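Side-chain contacts in L-lysine 6-monooxygenase involved in desferrioxamine biosynthesis (Erwinia amylovora CFBP1430, PDB 5O8P), which catalyses what is probably the N-hydroxylation of cadaverine, using FAD and NADPH, in the pathway that makes the siderophore desferrioxamine: residues L77-F80 with M81-G85; N185-K188 with L189-R193; P246-I249 with D250-H253; L320-Q323 with E324-R327; S372-R375 with H376-F380. All coordinates share one frame; numbering follows the deposited sequence.

Interaction 1: L77-F80 with M81-G85; sequences LLNF and MKQKG
Leu77 and Met81 sit one helical turn apart on the buried side, running alongside each other, with the Met81 methyl CE resting between the two Leu77 branches, 3.3 Å from CD1 and 3.6 Å from CD2. The Met81 chain bends at chi2 (68°) and again at chi3 (77°), which turns its sulfur to the rim of the Phe80 ring. SD stands 5.0 Å from the ring centroid and close to the ring plane, a Met-aromatic contact at the edge. Tyr106 and Trp109 of helix 100-113 also meet Phe80 edge-to-face, while Phe90 packs against Leu77 and Met81. This is helix 77-83, closed by a Schellman motif: Gly85 takes a positive phi, and its N sends two weak bonds back to Met81 O and Lys82 O. The exposed side is thinner. Lys84 lays its aliphatic chain along Phe80, CG over one ring face and CE 3.7 Å from CZ. Gln83 NE2 gives a hydrogen bond of 3.0 Å to Asn79 OD1, but the donor rises out of the carbonyl plane and the two amides are turned 72° apart. Asn79 ND2 turns elsewhere, to Pro74 O.

Interaction 2: N185-K188 with L189-R193; sequences NKEK and LQKKR
Glu187 and Lys191 run abreast in one direction, one turn apart on the exposed flank of the helix. Lys191 NZ reaches Glu187 OE2 at 3.2 Å in a salt bridge, approaching from above the carboxylate plane, 40° out of it. Lys191 runs out past Glu187 O, its chain nearly straight, and brings NZ to the carboxylate. Lys186 and Gln190 instead pass at a slant: the Lys186 methylene CE touches Gln190 OE1 at 3.5 Å, a contact of carbon with oxygen. Lys188 and Lys192 also meet at an angle, with Lys188 NZ and Lys192 NZ 4.0 Å apart; like charges this close would probably repel, and Lys188 CD lies 3.9 Å from Lys192 CE. Beneath these pairs, Leu189 N and Gln190 N bond back to Asn185 O and Lys186 O, each at 2.9 Å. The turn ends helix 182-190 just before strand 194-198 of the parallel sheet. The polar partners of Lys186 NZ and Gln190 NE2 lie outside: Lys186 forms a salt bridge with Asp210 of helix 202-213, and Gln190 NE2 bonds to Tyr220 OH and Asp214. Arg193 pairs with Glu334 and joins its backbone to Gln221 of strand 221-225.

Interaction 3: P246-I249 with D250-H253; sequences PEWI and DYFH
Trp248 O takes the N-H of Phe252 at 2.7 Å in an ordinary i to i+4 helical bond. The two side chains keep company along the helix. Phe252 CB lies over the six-membered ring of Trp248, 3.9 Å from its centroid and offset toward the rim, a CH-pi contact. Farther out, Phe252 CG and CD1 lie against Trp248 CH2, and the ring planes are inclined by 31°. Tyr251 meets the five-membered ring end of the indole: its CD2 lies 3.7 Å from Trp248 NE1, which sits at the edge of the phenol ring, and the planes are inclined by 56°. With chi1 of -170°, Trp248 CG is carried opposite the backbone N, and the indole leans along the helix toward the following turn, where both partners stand. The three form an aromatic cluster on helix 246-253, joined by Phe391 and Phe427, which meet Trp248 edge-to-face, while Leu263 and Arg260 of helix 257-266 border Phe252. Around the cluster, Asp250 OD1 makes a salt bridge with Arg369, Glu247 OE2 accepts from Ile422 N, and His253 NE2 bonds to Val367 O. The cluster is therefore held by dispersion and CH-pi contacts rather than by polar bonds among its rings. Tyr251 keeps its hydroxyl outside it, hydrogen-bonded to Glu324 and Gln322 of a neighbouring subunit, which ties this apolar patch to the subunit interface.

Interaction 4: L320-Q323 with E324-R327; sequences LHQQ and EQDR
Gln322 curls over the turn that follows it, and its side chain meets that turn atom by atom. CB lies 3.5 Å from Arg327 O, the strand partner. CG packs against Gln325 CB at 3.4 Å, and CD stays close to the same carbon; the two glutamines cross at about a right angle. The bend at chi2, 64°, brings OE1 back over the turn, where it accepts from Gln325 N at 3.3 Å. That bond is straight at the hydrogen (172°), yet the donor stands well above the carbonyl plane. A second, weak bond comes to OE1 from Glu324 N at 3.1 Å. The tip, NE2, is hydrogen-bonded with Tyr251 OH of a neighbouring subunit and, more weakly, with Phe427 O of the same subunit. The backbone of Gln322 is gripped too: its N bonds to Arg327 O at 2.9 Å, and its O accepts Arg327 N at 3.2 Å and, weakly, Asp326 N. Asp326 has positive phi, and it faces Gln322 together with Arg327: a G1 beta bulge closing a hairpin. On the other side of the strand, Asp326 OD1 lies at the edge of the His321 ring, near its plane, with carboxylate and ring steeply inclined to each other. The hairpin joins strand 315-322, the middle one of a three-stranded antiparallel sheet, to strand 327-333. On the other flank of strand 315-322 lies strand 303-311, where Leu320 packs on Leu305; Gln323 reaches Arg227. Both Leu305 and Arg227 bind NADP(+), though the nucleotide is absent from this chain in the model.

Interaction 5: S372-R375 with H376-F380; sequences SIDR and HNQVF
The His376 imidazole has Arg375 on one face: the carbonyl O lies over it, and on that same side Arg375 CB stands 4.3 Å from the centroid, a CH-pi contact. The second flat group, the Asp374 carboxylate, is reached from both faces and from its syn side. Val379 N comes to OD1 at 2.9 Å from above one face, 69° out of the plane; His376 N comes to OD2 at 3.0 Å from the opposite face, as steeply. Gln378 N meets OD1 at 3.0 Å on the syn side, only 17° out of plane, and adds a weak bond to OD2. The bond from His376 N, two residues on, makes an Asx turn. Asp374 CG sits between its own N and carbonyl carbon, chi1 66°, and this aims the carboxylate into the loop rather than out of it. At the open end of the loop, Ile373 N bonds to Val379 O at 2.8 Å, Ile373 CG1 touches Val379 CG1 at 3.7 Å, and Phe380 lays CE1 obliquely against Ser372 CB at 3.6 Å. The loop leads into strand 379-381, which pairs in parallel with strand 155-157 within the mixed sheet that also holds strand 8-14, and Leu406 of helix 399-410 packs on Phe380. Asp374 is buried, so its carboxylate probably carries its charge with the backbone N-H groups of residues 376, 378 and 379 as solvation; in return, it probably holds the backbone to its course round the turn.

How the interactions relate
Along the chain the five contacts come in series, each closed before the next opens, and none touches another within the subunit. Interactions 1, 2 and 3 lie on separate helices, 77-83, 182-190 and 246-253; interaction 4 forms the turn end of a hairpin of the three-stranded sheet, and interaction 5 leads into a strand of the mixed sheet beside FAD. Interactions 3 and 5 are nearest, with centres about 19 Å apart and nearest atoms about 7 Å; 1 and 4 are farthest, about 52 Å between centres on opposite sides of the chain's centre. Across the tetramer, however, interaction 3 meets interaction 4 of a neighbouring subunit, and interaction 1 also faces neighbouring subunits, so three of these contacts lie at subunit interfaces.

Interaction 1: L77-F80 with M81-G85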
# COMPACT_ATOMS: atom_id res chain seq x y z
N LEU B 77 18.32 3.77 -17.82
CA LEU B 77 16.88 3.68 -18.08
C LEU B 77 16.22 5.06 -18.08
O LEU B 77 15.35 5.33 -18.90
CB LEU B 77 16.23 2.74 -17.06
CG LEU B 77 14.75 2.41 -17.10
CD1 LEU B 77 13.89 3.48 -16.44
CD2 LEU B 77 14.31 2.13 -18.53
N LEU B 78 16.65 5.94 -17.17
CA LEU B 78 16.13 7.30 -17.12
C LEU B 78 16.51 8.11 -18.35
O LEU B 78 15.71 8.88 -18.86
CB LEU B 78 16.58 8.02 -15.84
CG LEU B 78 15.86 7.56 -14.57
CD1 LEU B 78 16.47 8.23 -13.36
CD2 LEU B 78 14.37 7.85 -14.64
N ASN B 79 17.72 7.92 -18.85
CA ASN B 79 18.12 8.61 -20.08
C ASN B 79 17.35 8.09 -21.29
O ASN B 79 16.98 8.87 -22.16
CB ASN B 79 19.62 8.53 -20.35
CG ASN B 79 20.08 9.59 -21.33
OD1 ASN B 79 19.66 10.75 -21.25
ND2 ASN B 79 20.95 9.20 -22.26
N PHE B 80 17.13 6.78 -21.33
CA PHE B 80 16.31 6.15 -22.37
C PHE B 80 14.94 6.80 -22.42
O PHE B 80 14.42 7.17 -23.46
CB PHE B 80 16.20 4.63 -22.12
CG PHE B 80 15.03 3.97 -22.78
CD1 PHE B 80 13.80 3.91 -22.15
CD2 PHE B 80 15.15 3.39 -24.01
CE1 PHE B 80 12.72 3.31 -22.77
CE2 PHE B 80 14.10 2.76 -24.63
CZ PHE B 80 12.88 2.70 -24.00
N MET B 81 14.36 6.94 -21.24
CA MET B 81 13.03 7.48 -21.10
C MET B 81 13.04 8.92 -21.62
O MET B 81 12.08 9.36 -22.25
CB MET B 81 12.59 7.37 -19.63
CG MET B 81 11.17 6.93 -19.43
SD MET B 81 10.81 5.24 -19.91
CE MET B 81 11.51 4.33 -18.55
N LYS B 82 14.13 9.64 -21.37
CA LYS B 82 14.27 11.03 -21.81
C LYS B 82 14.38 11.17 -23.33
O LYS B 82 13.71 12.03 -23.93
CB LYS B 82 15.48 11.66 -21.12
CG LYS B 82 15.78 13.11 -21.48
CD LYS B 82 14.58 14.00 -21.28
CE LYS B 82 15.00 15.45 -21.12
NZ LYS B 82 13.93 16.38 -21.53
N GLN B 83 15.20 10.32 -23.95
CA GLN B 83 15.39 10.36 -25.39
C GLN B 83 14.13 9.96 -26.14
O GLN B 83 13.78 10.60 -27.12
CB GLN B 83 16.56 9.48 -25.84
CG GLN B 83 17.92 9.80 -25.22
CD GLN B 83 18.27 11.29 -25.14
OE1 GLN B 83 17.95 12.08 -26.03
NE2 GLN B 83 18.96 11.67 -24.07
N LYS B 84 13.45 8.92 -25.68
CA LYS B 84 12.12 8.57 -26.20
C LYS B 84 11.07 9.66 -25.99
O LYS B 84 10.02 9.58 -26.59
CB LYS B 84 11.61 7.25 -25.63
CG LYS B 84 12.08 6.02 -26.41
CD LYS B 84 10.97 5.04 -26.82
CE LYS B 84 10.12 4.54 -25.66
NZ LYS B 84 9.26 3.40 -26.10
N GLY B 85 11.33 10.64 -25.14
CA GLY B 85 10.46 11.80 -24.99
C GLY B 85 9.26 11.53 -24.10
O GLY B 85 8.24 12.21 -24.25

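Interaction 2: N185-K188 with L189-R193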
# COMPACT_ATOMS: atom_id res chain seq x y z
N ASN B 185 2.58 -20.86 -27.63
CA ASN B 185 1.65 -22.00 -27.50
C ASN B 185 0.38 -21.71 -26.68
O ASN B 185 -0.41 -22.61 -26.44
CB ASN B 185 2.40 -23.17 -26.87
CG ASN B 185 3.49 -23.70 -27.77
OD1 ASN B 185 3.31 -24.70 -28.48
ND2 ASN B 185 4.64 -23.05 -27.75
N LYS B 186 0.17 -20.46 -26.28
CA LYS B 186 -0.93 -20.12 -25.39
C LYS B 186 -2.28 -20.39 -26.03
O LYS B 186 -3.17 -21.03 -25.43
CB LYS B 186 -0.87 -18.65 -24.99
CG LYS B 186 -1.95 -18.23 -24.00
CD LYS B 186 -1.85 -16.77 -23.67
CE LYS B 186 -3.11 -16.30 -22.98
NZ LYS B 186 -2.97 -14.85 -22.72
N GLU B 187 -2.44 -19.91 -27.26
CA GLU B 187 -3.67 -20.09 -28.00
C GLU B 187 -4.01 -21.59 -28.13
O GLU B 187 -5.16 -21.98 -28.01
CB GLU B 187 -3.57 -19.40 -29.36
CG GLU B 187 -4.93 -19.23 -30.04
CD GLU B 187 -4.85 -19.24 -31.56
OE1 GLU B 187 -3.92 -18.62 -32.13
OE2 GLU B 187 -5.74 -19.87 -32.18
N LYS B 188 -2.99 -22.41 -28.36
CA LYS B 188 -3.15 -23.87 -28.48
C LYS B 188 -3.46 -24.54 -27.15
O LYS B 188 -4.20 -25.53 -27.11
CB LYS B 188 -1.90 -24.47 -29.14
CG LYS B 188 -1.88 -25.97 -29.34
CD LYS B 188 -1.00 -26.65 -28.30
CE LYS B 188 -0.52 -28.03 -28.75
NZ LYS B 188 0.63 -28.46 -27.91
N LEU B 189 -2.89 -24.03 -26.07
CA LEU B 189 -3.19 -24.52 -24.72
C LEU B 189 -4.64 -24.23 -24.33
O LEU B 189 -5.32 -25.11 -23.81
CB LEU B 189 -2.24 -23.91 -23.69
CG LEU B 189 -0.83 -24.50 -23.66
CD1 LEU B 189 0.15 -23.56 -22.95
CD2 LEU B 189 -0.84 -25.88 -23.01
N GLN B 190 -5.10 -23.01 -24.58
CA GLN B 190 -6.44 -22.58 -24.17
C GLN B 190 -7.60 -23.31 -24.87
O GLN B 190 -8.72 -23.33 -24.36
CB GLN B 190 -6.58 -21.04 -24.28
CG GLN B 190 -5.70 -20.30 -23.27
CD GLN B 190 -5.90 -18.79 -23.26
OE1 GLN B 190 -5.78 -18.15 -24.29
NE2 GLN B 190 -6.21 -18.23 -22.09
N LYS B 191 -7.32 -23.92 -26.03
CA LYS B 191 -8.29 -24.81 -26.69
C LYS B 191 -8.48 -26.16 -25.99
O LYS B 191 -9.47 -26.86 -26.26
CB LYS B 191 -7.89 -25.07 -28.15
CG LYS B 191 -8.09 -23.88 -29.06
CD LYS B 191 -7.59 -24.17 -30.47
CE LYS B 191 -7.56 -22.90 -31.30
NZ LYS B 191 -6.59 -22.97 -32.44
N LYS B 192 -7.55 -26.55 -25.12
CA LYS B 192 -7.62 -27.84 -24.45
C LYS B 192 -8.62 -27.86 -23.29
O LYS B 192 -9.05 -26.80 -22.81
CB LYS B 192 -6.23 -28.28 -23.96
CG LYS B 192 -5.18 -28.31 -25.07
CD LYS B 192 -3.90 -28.97 -24.60
CE LYS B 192 -2.79 -28.89 -25.63
NZ LYS B 192 -2.99 -29.76 -26.83
N ARG B 193 -9.01 -29.07 -22.89
CA ARG B 193 -9.97 -29.27 -21.80
C ARG B 193 -9.34 -29.04 -20.43
O ARG B 193 -10.04 -28.64 -19.51
CB ARG B 193 -10.56 -30.68 -21.83
CG ARG B 193 -11.75 -30.85 -22.76
CD ARG B 193 -12.37 -32.24 -22.58
NE ARG B 193 -13.18 -32.65 -23.73
CZ ARG B 193 -12.71 -33.04 -24.92
NH1 ARG B 193 -11.40 -33.09 -25.17
NH2 ARG B 193 -13.57 -33.39 -25.87

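Interaction 3: P246-I249 with D250-H253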
# COMPACT_ATOMS: atom_id res chain seq x y z
N PRO B 246 27.87 -6.87 -1.47
CA PRO B 246 29.25 -7.32 -1.53
C PRO B 246 29.68 -8.06 -0.26
O PRO B 246 30.34 -9.10 -0.37
CB PRO B 246 30.00 -6.02 -1.70
CG PRO B 246 29.07 -5.17 -2.49
CD PRO B 246 27.72 -5.48 -1.95
N GLU B 247 29.26 -7.56 0.90
CA GLU B 247 29.72 -8.15 2.17
C GLU B 247 29.19 -9.55 2.35
O GLU B 247 29.92 -10.41 2.82
CB GLU B 247 29.32 -7.36 3.41
CG GLU B 247 29.41 -5.86 3.28
CD GLU B 247 28.06 -5.26 3.02
OE1 GLU B 247 27.27 -5.18 3.97
OE2 GLU B 247 27.81 -4.79 1.89
N TRP B 248 27.93 -9.76 1.98
CA TRP B 248 27.36 -11.10 2.03
C TRP B 248 28.04 -12.05 1.04
O TRP B 248 28.28 -13.22 1.37
CB TRP B 248 25.85 -11.09 1.77
CG TRP B 248 25.27 -12.41 2.07
CD1 TRP B 248 24.94 -12.91 3.30
CD2 TRP B 248 25.06 -13.47 1.14
NE1 TRP B 248 24.52 -14.21 3.19
CE2 TRP B 248 24.57 -14.57 1.88
CE3 TRP B 248 25.23 -13.59 -0.24
CZ2 TRP B 248 24.22 -15.78 1.27
CZ3 TRP B 248 24.89 -14.79 -0.85
CH2 TRP B 248 24.39 -15.87 -0.09
N ILE B 249 28.37 -11.55 -0.15
CA ILE B 249 28.97 -12.39 -1.18
C ILE B 249 30.35 -12.86 -0.72
O ILE B 249 30.68 -14.03 -0.87
CB ILE B 249 29.01 -11.71 -2.55
CG1 ILE B 249 27.59 -11.43 -3.03
CG2 ILE B 249 29.68 -12.61 -3.58
CD1 ILE B 249 27.51 -10.35 -4.10
N ASP B 250 31.12 -11.95 -0.12
CA ASP B 250 32.43 -12.30 0.46
C ASP B 250 32.24 -13.39 1.51
O ASP B 250 33.00 -14.36 1.55
CB ASP B 250 33.11 -11.09 1.12
CG ASP B 250 33.39 -9.96 0.14
OD1 ASP B 250 33.59 -10.22 -1.07
OD2 ASP B 250 33.43 -8.79 0.57
N TYR B 251 31.24 -13.21 2.36
CA TYR B 251 30.93 -14.16 3.42
C TYR B 251 30.59 -15.52 2.82
O TYR B 251 31.20 -16.53 3.21
CB TYR B 251 29.78 -13.64 4.31
CG TYR B 251 29.06 -14.67 5.14
CD1 TYR B 251 29.64 -15.19 6.29
CD2 TYR B 251 27.78 -15.13 4.78
CE1 TYR B 251 28.99 -16.14 7.06
CE2 TYR B 251 27.12 -16.09 5.54
CZ TYR B 251 27.74 -16.60 6.67
OH TYR B 251 27.10 -17.54 7.45
N PHE B 252 29.68 -15.53 1.85
CA PHE B 252 29.23 -16.76 1.21
C PHE B 252 30.36 -17.54 0.53
O PHE B 252 30.36 -18.78 0.56
CB PHE B 252 28.12 -16.47 0.19
CG PHE B 252 27.49 -17.71 -0.39
CD1 PHE B 252 26.44 -18.35 0.26
CD2 PHE B 252 28.01 -18.28 -1.54
CE1 PHE B 252 25.91 -19.51 -0.27
CE2 PHE B 252 27.49 -19.45 -2.06
CZ PHE B 252 26.44 -20.07 -1.42
N HIS B 253 31.31 -16.82 -0.05
CA HIS B 253 32.32 -17.41 -0.92
C HIS B 253 33.44 -18.03 -0.07
O HIS B 253 34.24 -18.78 -0.60
CB HIS B 253 32.89 -16.34 -1.88
CG HIS B 253 33.81 -16.88 -2.93
ND1 HIS B 253 35.17 -17.05 -2.71
CD2 HIS B 253 33.58 -17.27 -4.20
CE1 HIS B 253 35.73 -17.53 -3.81
NE2 HIS B 253 34.79 -17.67 -4.73

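Interaction 4: L320-Q323 with E324-R327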
# COMPACT_ATOMS: atom_id res chain seq x y z
N LEU B 320 3.04 -38.78 -9.61
CA LEU B 320 3.60 -37.85 -8.65
C LEU B 320 3.84 -38.55 -7.31
O LEU B 320 3.16 -39.52 -6.98
CB LEU B 320 2.65 -36.68 -8.45
CG LEU B 320 2.36 -35.85 -9.69
CD1 LEU B 320 1.03 -35.12 -9.57
CD2 LEU B 320 3.46 -34.85 -9.95
N HIS B 321 4.81 -38.06 -6.56
CA HIS B 321 5.09 -38.55 -5.22
C HIS B 321 5.06 -37.38 -4.25
O HIS B 321 5.84 -36.43 -4.39
CB HIS B 321 6.44 -39.25 -5.18
CG HIS B 321 6.68 -39.99 -3.91
ND1 HIS B 321 7.54 -39.53 -2.93
CD2 HIS B 321 6.15 -41.14 -3.44
CE1 HIS B 321 7.54 -40.39 -1.92
NE2 HIS B 321 6.71 -41.37 -2.21
N GLN B 322 4.15 -37.45 -3.29
CA GLN B 322 3.95 -36.39 -2.28
C GLN B 322 4.94 -36.69 -1.13
O GLN B 322 4.73 -37.59 -0.34
CB GLN B 322 2.44 -36.30 -1.94
CG GLN B 322 1.90 -36.07 -0.54
CD GLN B 322 2.25 -34.76 0.09
OE1 GLN B 322 3.42 -34.54 0.39
NE2 GLN B 322 1.25 -33.97 0.46
N GLN B 323 6.06 -35.95 -1.12
CA GLN B 323 7.26 -36.32 -0.33
C GLN B 323 7.07 -36.20 1.17
O GLN B 323 7.68 -36.95 1.93
CB GLN B 323 8.48 -35.46 -0.73
CG GLN B 323 9.06 -35.78 -2.11
CD GLN B 323 9.89 -34.63 -2.70
OE1 GLN B 323 9.49 -33.46 -2.66
NE2 GLN B 323 11.04 -34.97 -3.28
N GLU B 324 6.22 -35.27 1.60
CA GLU B 324 5.95 -35.04 3.01
C GLU B 324 5.14 -36.20 3.57
O GLU B 324 5.54 -36.84 4.54
CB GLU B 324 5.21 -33.72 3.20
CG GLU B 324 5.08 -33.24 4.63
CD GLU B 324 4.77 -31.76 4.73
OE1 GLU B 324 3.60 -31.36 4.51
OE2 GLU B 324 5.72 -30.99 5.02
N GLN B 325 4.02 -36.48 2.93
CA GLN B 325 3.16 -37.61 3.30
C GLN B 325 3.82 -38.95 2.99
O GLN B 325 3.49 -39.94 3.63
CB GLN B 325 1.83 -37.51 2.57
CG GLN B 325 0.68 -38.31 3.13
CD GLN B 325 -0.62 -38.07 2.36
OE1 GLN B 325 -0.79 -37.02 1.74
NE2 GLN B 325 -1.53 -39.04 2.39
N ASP B 326 4.72 -38.97 2.01
CA ASP B 326 5.40 -40.18 1.52
C ASP B 326 4.39 -41.13 0.88
O ASP B 326 4.30 -42.30 1.25
CB ASP B 326 6.22 -40.86 2.65
CG ASP B 326 7.23 -41.90 2.13
OD1 ASP B 326 7.35 -42.11 0.91
OD2 ASP B 326 7.91 -42.51 2.98
N ARG B 327 3.64 -40.60 -0.09
CA ARG B 327 2.60 -41.37 -0.80
C ARG B 327 2.48 -40.95 -2.26
O ARG B 327 2.45 -39.75 -2.58
CB ARG B 327 1.25 -41.20 -0.09
CG ARG B 327 0.26 -42.31 -0.39
CD ARG B 327 -0.95 -42.24 0.55
NE ARG B 327 -2.20 -42.42 -0.20
CZ ARG B 327 -3.40 -41.96 0.17
NH1 ARG B 327 -3.57 -41.30 1.32
NH2 ARG B 327 -4.44 -42.18 -0.62

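Interaction 5: S372-R375 with H376-F380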
# COMPACT_ATOMS: atom_id res chain seq x y z
N SER B 372 36.57 -15.21 -11.96
CA SER B 372 37.46 -15.86 -12.90
C SER B 372 37.45 -17.38 -12.72
O SER B 372 37.29 -17.86 -11.60
CB SER B 372 38.89 -15.30 -12.75
OG SER B 372 39.57 -15.88 -11.66
N ILE B 373 37.61 -18.12 -13.83
CA ILE B 373 37.62 -19.60 -13.80
C ILE B 373 38.95 -20.22 -14.24
O ILE B 373 39.12 -21.44 -14.19
CB ILE B 373 36.40 -20.23 -14.55
CG1 ILE B 373 36.52 -20.06 -16.07
CG2 ILE B 373 35.10 -19.65 -14.01
CD1 ILE B 373 35.36 -20.65 -16.86
N ASP B 374 39.90 -19.38 -14.63
CA ASP B 374 41.24 -19.85 -15.00
C ASP B 374 42.20 -19.57 -13.85
O ASP B 374 41.79 -19.08 -12.79
CB ASP B 374 41.71 -19.16 -16.29
CG ASP B 374 41.93 -17.68 -16.11
OD1 ASP B 374 40.97 -17.01 -15.66
OD2 ASP B 374 43.04 -17.16 -16.41
N ARG B 375 43.48 -19.88 -14.09
CA ARG B 375 44.52 -19.71 -13.08
C ARG B 375 45.29 -18.39 -13.21
O ARG B 375 46.29 -18.21 -12.52
CB ARG B 375 45.48 -20.90 -13.16
CG ARG B 375 44.80 -22.26 -13.05
CD ARG B 375 45.79 -23.41 -13.12
NE ARG B 375 45.10 -24.69 -12.95
CZ ARG B 375 44.43 -25.35 -13.90
NH1 ARG B 375 44.31 -24.88 -15.14
NH2 ARG B 375 43.85 -26.51 -13.60
N HIS B 376 44.83 -17.48 -14.08
CA HIS B 376 45.56 -16.22 -14.36
C HIS B 376 44.68 -14.96 -14.54
O HIS B 376 45.15 -13.96 -15.06
CB HIS B 376 46.46 -16.40 -15.60
CG HIS B 376 47.46 -17.51 -15.47
ND1 HIS B 376 47.25 -18.77 -16.00
CD2 HIS B 376 48.67 -17.55 -14.88
CE1 HIS B 376 48.29 -19.54 -15.74
NE2 HIS B 376 49.17 -18.82 -15.06
N ASN B 377 43.43 -14.99 -14.07
CA ASN B 377 42.50 -13.83 -14.17
C ASN B 377 42.29 -13.34 -15.60
O ASN B 377 42.41 -12.14 -15.89
CB ASN B 377 42.96 -12.69 -13.26
CG ASN B 377 43.17 -13.14 -11.84
OD1 ASN B 377 42.44 -13.98 -11.34
ND2 ASN B 377 44.18 -12.59 -11.18
N GLN B 378 41.95 -14.28 -16.47
CA GLN B 378 41.71 -14.02 -17.89
C GLN B 378 40.36 -14.52 -18.44
O GLN B 378 39.81 -13.91 -19.36
CB GLN B 378 42.84 -14.62 -18.72
CG GLN B 378 44.21 -14.04 -18.41
CD GLN B 378 45.29 -14.69 -19.24
OE1 GLN B 378 45.33 -15.91 -19.41
NE2 GLN B 378 46.18 -13.87 -19.78
N VAL B 379 39.83 -15.62 -17.91
CA VAL B 379 38.55 -16.15 -18.34
C VAL B 379 37.58 -15.91 -17.21
O VAL B 379 37.73 -16.50 -16.14
CB VAL B 379 38.65 -17.66 -18.62
CG1 VAL B 379 37.33 -18.20 -19.16
CG2 VAL B 379 39.76 -17.93 -19.60
N PHE B 380 36.60 -15.04 -17.45
CA PHE B 380 35.59 -14.68 -16.45
C PHE B 380 34.22 -15.21 -16.82
O PHE B 380 33.97 -15.52 -17.97
CB PHE B 380 35.52 -13.17 -16.30
CG PHE B 380 36.80 -12.57 -15.81
CD1 PHE B 380 37.09 -12.54 -14.46
CD2 PHE B 380 37.73 -12.06 -16.71
CE1 PHE B 380 38.27 -11.99 -14.00
CE2 PHE B 380 38.91 -11.51 -16.27
CZ PHE B 380 39.18 -11.48 -14.91